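Local coordinates for L-iditol 2-dehydrogenase (Clostridium scindens, PDB 4OH1), which probably oxidises L-iditol and related polyols with NAD+, as a zinc-containing member of the medium-chain alcohol dehydrogenase family, at residues Y221-A226 and I235-G240; E228-R233 and A255-Q260. One frame throughout, in Å; residues are numbered along the deposited sequence.

In the fold
Both contacts involve helix 230-238 in the nucleotide-binding Rossmann domain, and their centres lie 8 Å apart. Interaction 1 sets the C-terminal end of that helix against edge strand 221-224; interaction 2 sets its first turn against helix 252-261. V230 joins them: its CG2 lies 3.4 Å from N224 O and 4.0 Å from L223 CB, while CG1 faces the second helix. S225 CB also reaches L257 CD2, at 4.2 Å. The centres lie about 25 Å and 24 Å from the centre of the chain, on the same side of it and away from both zinc sites, so the two contacts are packing at the outer end of the domain.

Interaction 1: residues Y221-A226 and I235-G240; sequences YALNSA and IELAGG
L237 lies over the ring of Y221, and most of this contact is that one meeting of an aliphatic branch with an aromatic face. It is a CH-pi interaction: L237 CB stands 4.0 Å from the centroid of the Y221 ring, 13° off the ring normal, almost directly above the centre. The rest of the leucine continues across the same face. Its CD2 comes within 3.9 Å of Y221 CE1, and CD1 reaches the CG and CD1 side of the ring, so both methyls and the CB are spread over the aromatic plane. Y221 CG is anti to its own carbonyl carbon (chi1 -56°), a setting that lays the ring under the last turn of the helix. The backbone of that turn comes close as well, with L237 O 3.7 Å from Y221 CE2.

A smaller apolar contact stands beside it, L223 CD1 meeting L237 CD1 at 4.2 Å. Y221 and L223, two residues apart on the strand, thus project from the same side and share one leucine.

Hydrogen bonds shape each segment internally. The helix closes in a Schellman motif, G239 taking positive phi and G240 N donating to I235 O at 2.8 Å. At the end of the strand, N224 makes an Asx turn: its OD1 accepts from A226 N at 2.8 Å, in the carbonyl plane.

Strand 221-224 is an outermost strand of the six-stranded parallel sheet within this chain, bonded through its backbone to strand 200-205. Helix 230-238 packs on one side of it, where Y221 and L223 also touch T202, while A222 points away to L211 and L215 of helix 208-216.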
loop_
_atom_site.group_PDB
_atom_site.type_symbol
_atom_site.label_atom_id
_atom_site.label_comp_id
_atom_site.label_asym_id
_atom_site.label_seq_id
_atom_site.Cartn_x
_atom_site.Cartn_y
_atom_site.Cartn_z
ATOM N N TYR A 221 -9.295 -24.961 -12.089
ATOM C CA TYR A 221 -8.687 -26.262 -12.171
ATOM C C TYR A 221 -8.563 -26.828 -10.771
ATOM O O TYR A 221 -8.444 -26.098 -9.784
ATOM C CB TYR A 221 -7.290 -26.147 -12.799
ATOM C CG TYR A 221 -7.313 -25.493 -14.136
ATOM C CD1 TYR A 221 -7.851 -26.152 -15.236
ATOM C CD2 TYR A 221 -6.867 -24.210 -14.307
ATOM C CE1 TYR A 221 -7.897 -25.571 -16.464
ATOM C CE2 TYR A 221 -6.929 -23.593 -15.564
ATOM C CZ TYR A 221 -7.447 -24.303 -16.617
ATOM O OH TYR A 221 -7.539 -23.746 -17.842
ATOM N N ALA A 222 -8.563 -28.134 -10.697
ATOM C CA ALA A 222 -8.426 -28.831 -9.434
ATOM C C ALA A 222 -7.549 -30.045 -9.644
ATOM O O ALA A 222 -7.882 -30.906 -10.424
ATOM C CB ALA A 222 -9.765 -29.228 -8.916
ATOM N N LEU A 223 -6.404 -30.080 -8.969
ATOM C CA LEU A 223 -5.393 -31.058 -9.287
ATOM C C LEU A 223 -4.978 -31.865 -8.088
ATOM O O LEU A 223 -4.980 -31.384 -6.939
ATOM C CB LEU A 223 -4.155 -30.358 -9.825
ATOM C CG LEU A 223 -4.309 -29.531 -11.101
ATOM C CD1 LEU A 223 -3.021 -28.806 -11.439
ATOM C CD2 LEU A 223 -4.756 -30.440 -12.205
ATOM N N ASN A 224 -4.552 -33.084 -8.378
ATOM C CA ASN A 224 -4.065 -33.978 -7.348
ATOM C C ASN A 224 -2.618 -33.707 -6.958
ATOM O O ASN A 224 -1.705 -33.885 -7.776
ATOM C CB ASN A 224 -4.193 -35.397 -7.802
ATOM C CG ASN A 224 -3.974 -36.357 -6.665
ATOM O OD1 ASN A 224 -3.004 -36.240 -5.884
ATOM N ND2 ASN A 224 -4.918 -37.252 -6.500
ATOM N N SER A 225 -2.398 -33.316 -5.702
ATOM C CA SER A 225 -1.092 -32.805 -5.277
ATOM C C SER A 225 -0.058 -33.892 -5.050
ATOM O O SER A 225 1.134 -33.560 -4.888
ATOM C CB SER A 225 -1.194 -31.963 -4.016
ATOM O OG SER A 225 -1.904 -32.637 -3.010
ATOM N N ALA A 226 -0.536 -35.145 -5.028
ATOM C CA ALA A 226 0.266 -36.364 -4.942
ATOM C C ALA A 226 0.736 -36.895 -6.303
ATOM O O ALA A 226 1.786 -37.497 -6.370
ATOM C CB ALA A 226 -0.508 -37.474 -4.186
ATOM N N ILE A 235 1.444 -25.279 -13.979
ATOM C CA ILE A 235 2.023 -24.085 -14.557
ATOM C C ILE A 235 1.579 -23.966 -16.034
ATOM O O ILE A 235 1.183 -22.870 -16.506
ATOM C CB ILE A 235 3.534 -24.121 -14.413
ATOM C CG1 ILE A 235 3.894 -23.840 -12.960
ATOM C CG2 ILE A 235 4.181 -23.105 -15.307
ATOM C CD1 ILE A 235 5.225 -24.473 -12.624
ATOM N N GLU A 236 1.590 -25.097 -16.730
ATOM C CA GLU A 236 0.976 -25.192 -18.045
ATOM C C GLU A 236 -0.425 -24.611 -18.009
ATOM O O GLU A 236 -0.690 -23.700 -18.741
ATOM C CB GLU A 236 0.940 -26.647 -18.538
ATOM C CG GLU A 236 0.375 -26.833 -19.937
ATOM C CD GLU A 236 1.388 -26.509 -21.067
ATOM O OE1 GLU A 236 2.514 -25.994 -20.805
ATOM O OE2 GLU A 236 1.054 -26.785 -22.245
ATOM N N LEU A 237 -1.308 -25.089 -17.130
ATOM C CA LEU A 237 -2.715 -24.664 -17.164
ATOM C C LEU A 237 -2.929 -23.189 -16.925
ATOM O O LEU A 237 -3.877 -22.600 -17.418
ATOM C CB LEU A 237 -3.492 -25.438 -16.136
ATOM C CG LEU A 237 -3.639 -26.907 -16.502
ATOM C CD1 LEU A 237 -4.184 -27.626 -15.315
ATOM C CD2 LEU A 237 -4.551 -27.133 -17.718
ATOM N N ALA A 238 -2.050 -22.582 -16.155
ATOM C CA ALA A 238 -2.172 -21.198 -15.804
ATOM C C ALA A 238 -1.344 -20.287 -16.698
ATOM O O ALA A 238 -1.263 -19.092 -16.474
ATOM C CB ALA A 238 -1.711 -21.016 -14.358
ATOM N N GLY A 239 -0.679 -20.854 -17.681
ATOM C CA GLY A 239 0.158 -20.065 -18.549
ATOM C C GLY A 239 1.349 -19.466 -17.833
ATOM O O GLY A 239 1.843 -18.429 -18.232
ATOM N N GLY A 240 1.846 -20.132 -16.800
ATOM C CA GLY A 240 2.906 -19.554 -16.022
ATOM C C GLY A 240 2.718 -19.829 -14.555
ATOM O O GLY A 240 1.772 -20.502 -14.126
#

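Interaction 2: residues E228-R233 and A255-Q260; sequences EGVAER and AKLGLQ
Chi1 of L257 is 173°, which carries CG away from its backbone N and out toward helix 230-238, with the two methyls dividing between two neighbours there. V230 answers with chi1 65°, placing CG1 between its backbone N and carbonyl carbon and turning that methyl to the leucine. The two side chains cross at about a right angle, and V230 CG1 meets L257 CD2 at 4.1 Å. The other methyl, L257 CD1, rests 4.0 Å from A231 CB, whose bond from the backbone leans toward the opposing helix. With only a methyl there, the backbones can come fairly near: the CA atoms of A231 and L257 are 7.3 Å apart. The contact is small, 111 Å² in all, and wholly apolar, with V230 buried, and A231 and L257 partly exposed.

Polar contacts arrange the start of the first helix. G229 is the N-cap residue, with positive phi, and R233 reaches back past it to the carbonyl of E228. NH1 and NH2 of R233 both grip E228 O end-on, at 3.0 and 3.1 Å. The oxygen lies close to the guanidinium plane, whereas NH2 stands well above the carbonyl plane and NH1 is only tilted from it. One guanidinium face rests near V230 CA, and a salt bridge from NH2 to E227 ties the arginine to the preceding loop as well.

Helix 252-261 has a further neighbour in the assembly, since A255 packs on L284 of the second subunit. Two helices linked through strand 242-247 and packed by aliphatic side chains fit the alternating beta-alpha architecture of a Rossmann domain, here the nucleotide-binding half of a zinc-containing alcohol dehydrogenase.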
loop_
_atom_site.group_PDB
_atom_site.type_symbol
_atom_site.label_atom_id
_atom_site.label_comp_id
_atom_site.label_asym_id
_atom_site.label_seq_id
_atom_site.Cartn_x
_atom_site.Cartn_y
_atom_site.Cartn_z
ATOM N N GLU A 228 2.789 -37.135 -9.463
ATOM C CA GLU A 228 4.036 -36.483 -9.845
ATOM C C GLU A 228 3.871 -35.727 -11.169
ATOM O O GLU A 228 2.974 -36.019 -11.934
ATOM C CB GLU A 228 5.199 -37.472 -9.884
ATOM C CG GLU A 228 5.043 -38.569 -10.860
ATOM C CD GLU A 228 6.385 -38.972 -11.401
ATOM O OE1 GLU A 228 6.984 -38.155 -12.133
ATOM O OE2 GLU A 228 6.853 -40.084 -11.082
ATOM N N GLY A 229 4.738 -34.743 -11.402
ATOM C CA GLY A 229 4.571 -33.796 -12.488
ATOM C C GLY A 229 3.516 -32.703 -12.276
ATOM O O GLY A 229 3.252 -31.899 -13.183
ATOM N N VAL A 230 2.906 -32.655 -11.092
ATOM C CA VAL A 230 1.752 -31.799 -10.908
ATOM C C VAL A 230 2.107 -30.339 -11.031
ATOM O O VAL A 230 1.359 -29.558 -11.589
ATOM C CB VAL A 230 1.003 -32.109 -9.622
ATOM C CG1 VAL A 230 1.857 -31.808 -8.355
ATOM C CG2 VAL A 230 -0.316 -31.342 -9.620
ATOM N N ALA A 231 3.282 -29.968 -10.572
ATOM C CA ALA A 231 3.683 -28.596 -10.703
ATOM C C ALA A 231 3.651 -28.128 -12.165
ATOM O O ALA A 231 3.118 -27.052 -12.464
ATOM C CB ALA A 231 5.041 -28.400 -10.137
ATOM N N GLU A 232 4.204 -28.927 -13.078
ATOM C CA GLU A 232 4.324 -28.493 -14.446
ATOM C C GLU A 232 2.994 -28.502 -15.093
ATOM O O GLU A 232 2.719 -27.581 -15.834
ATOM C CB GLU A 232 5.339 -29.329 -15.269
ATOM C CG GLU A 232 6.785 -29.076 -14.845
ATOM C CD GLU A 232 7.238 -29.910 -13.596
ATOM O OE1 GLU A 232 6.395 -30.367 -12.740
ATOM O OE2 GLU A 232 8.478 -30.129 -13.506
ATOM N N ARG A 233 2.141 -29.495 -14.826
ATOM C CA ARG A 233 0.771 -29.395 -15.366
ATOM C C ARG A 233 0.137 -28.079 -14.908
ATOM O O ARG A 233 -0.398 -27.329 -15.712
ATOM C CB ARG A 233 -0.111 -30.554 -14.944
ATOM C CG ARG A 233 0.406 -31.880 -15.410
ATOM C CD ARG A 233 -0.635 -33.025 -15.250
ATOM N NE ARG A 233 -0.679 -33.651 -13.919
ATOM C CZ ARG A 233 0.283 -34.425 -13.392
ATOM N NH1 ARG A 233 1.424 -34.666 -14.049
ATOM N NH2 ARG A 233 0.112 -34.947 -12.175
ATOM N N ALA A 255 3.480 -27.288 1.357
ATOM C CA ALA A 255 4.171 -26.034 1.519
ATOM C C ALA A 255 5.307 -25.846 0.570
ATOM O O ALA A 255 5.492 -24.770 0.018
ATOM C CB ALA A 255 4.651 -25.902 2.969
ATOM N N LYS A 256 6.128 -26.873 0.419
ATOM C CA LYS A 256 7.205 -26.821 -0.545
ATOM C C LYS A 256 6.671 -26.709 -1.978
ATOM O O LYS A 256 7.210 -25.973 -2.804
ATOM C CB LYS A 256 8.089 -28.050 -0.423
ATOM C CG LYS A 256 9.276 -28.001 -1.346
ATOM C CD LYS A 256 9.970 -29.377 -1.494
ATOM C CE LYS A 256 10.983 -29.322 -2.591
ATOM N NZ LYS A 256 11.610 -30.554 -2.773
ATOM N N LEU A 257 5.636 -27.458 -2.298
ATOM C CA LEU A 257 5.069 -27.383 -3.651
ATOM C C LEU A 257 4.519 -25.947 -3.944
ATOM O O LEU A 257 4.743 -25.341 -4.996
ATOM C CB LEU A 257 3.958 -28.426 -3.786
ATOM C CG LEU A 257 3.154 -28.369 -5.085
ATOM C CD1 LEU A 257 4.008 -28.533 -6.289
ATOM C CD2 LEU A 257 2.042 -29.410 -5.036
ATOM N N GLY A 258 3.847 -25.388 -2.964
ATOM C CA GLY A 258 3.446 -24.004 -3.026
ATOM C C GLY A 258 4.554 -23.052 -3.406
ATOM O O GLY A 258 4.385 -22.220 -4.304
ATOM N N LEU A 259 5.688 -23.155 -2.736
ATOM C CA LEU A 259 6.798 -22.243 -3.035
ATOM C C LEU A 259 7.270 -22.439 -4.472
ATOM O O LEU A 259 7.583 -21.479 -5.199
ATOM C CB LEU A 259 7.945 -22.465 -2.051
ATOM C CG LEU A 259 9.131 -21.516 -2.098
ATOM C CD1 LEU A 259 8.732 -20.097 -1.801
ATOM C CD2 LEU A 259 10.178 -22.000 -1.066
ATOM N N GLN A 260 7.300 -23.683 -4.917
ATOM C CA GLN A 260 7.730 -23.959 -6.283
ATOM C C GLN A 260 6.845 -23.385 -7.368
ATOM O O GLN A 260 7.321 -22.985 -8.403
ATOM C CB GLN A 260 7.819 -25.451 -6.491
ATOM C CG GLN A 260 8.949 -26.042 -5.726
ATOM C CD GLN A 260 9.144 -27.498 -6.056
ATOM O OE1 GLN A 260 8.173 -28.246 -6.291
ATOM N NE2 GLN A 260 10.415 -27.917 -6.087
#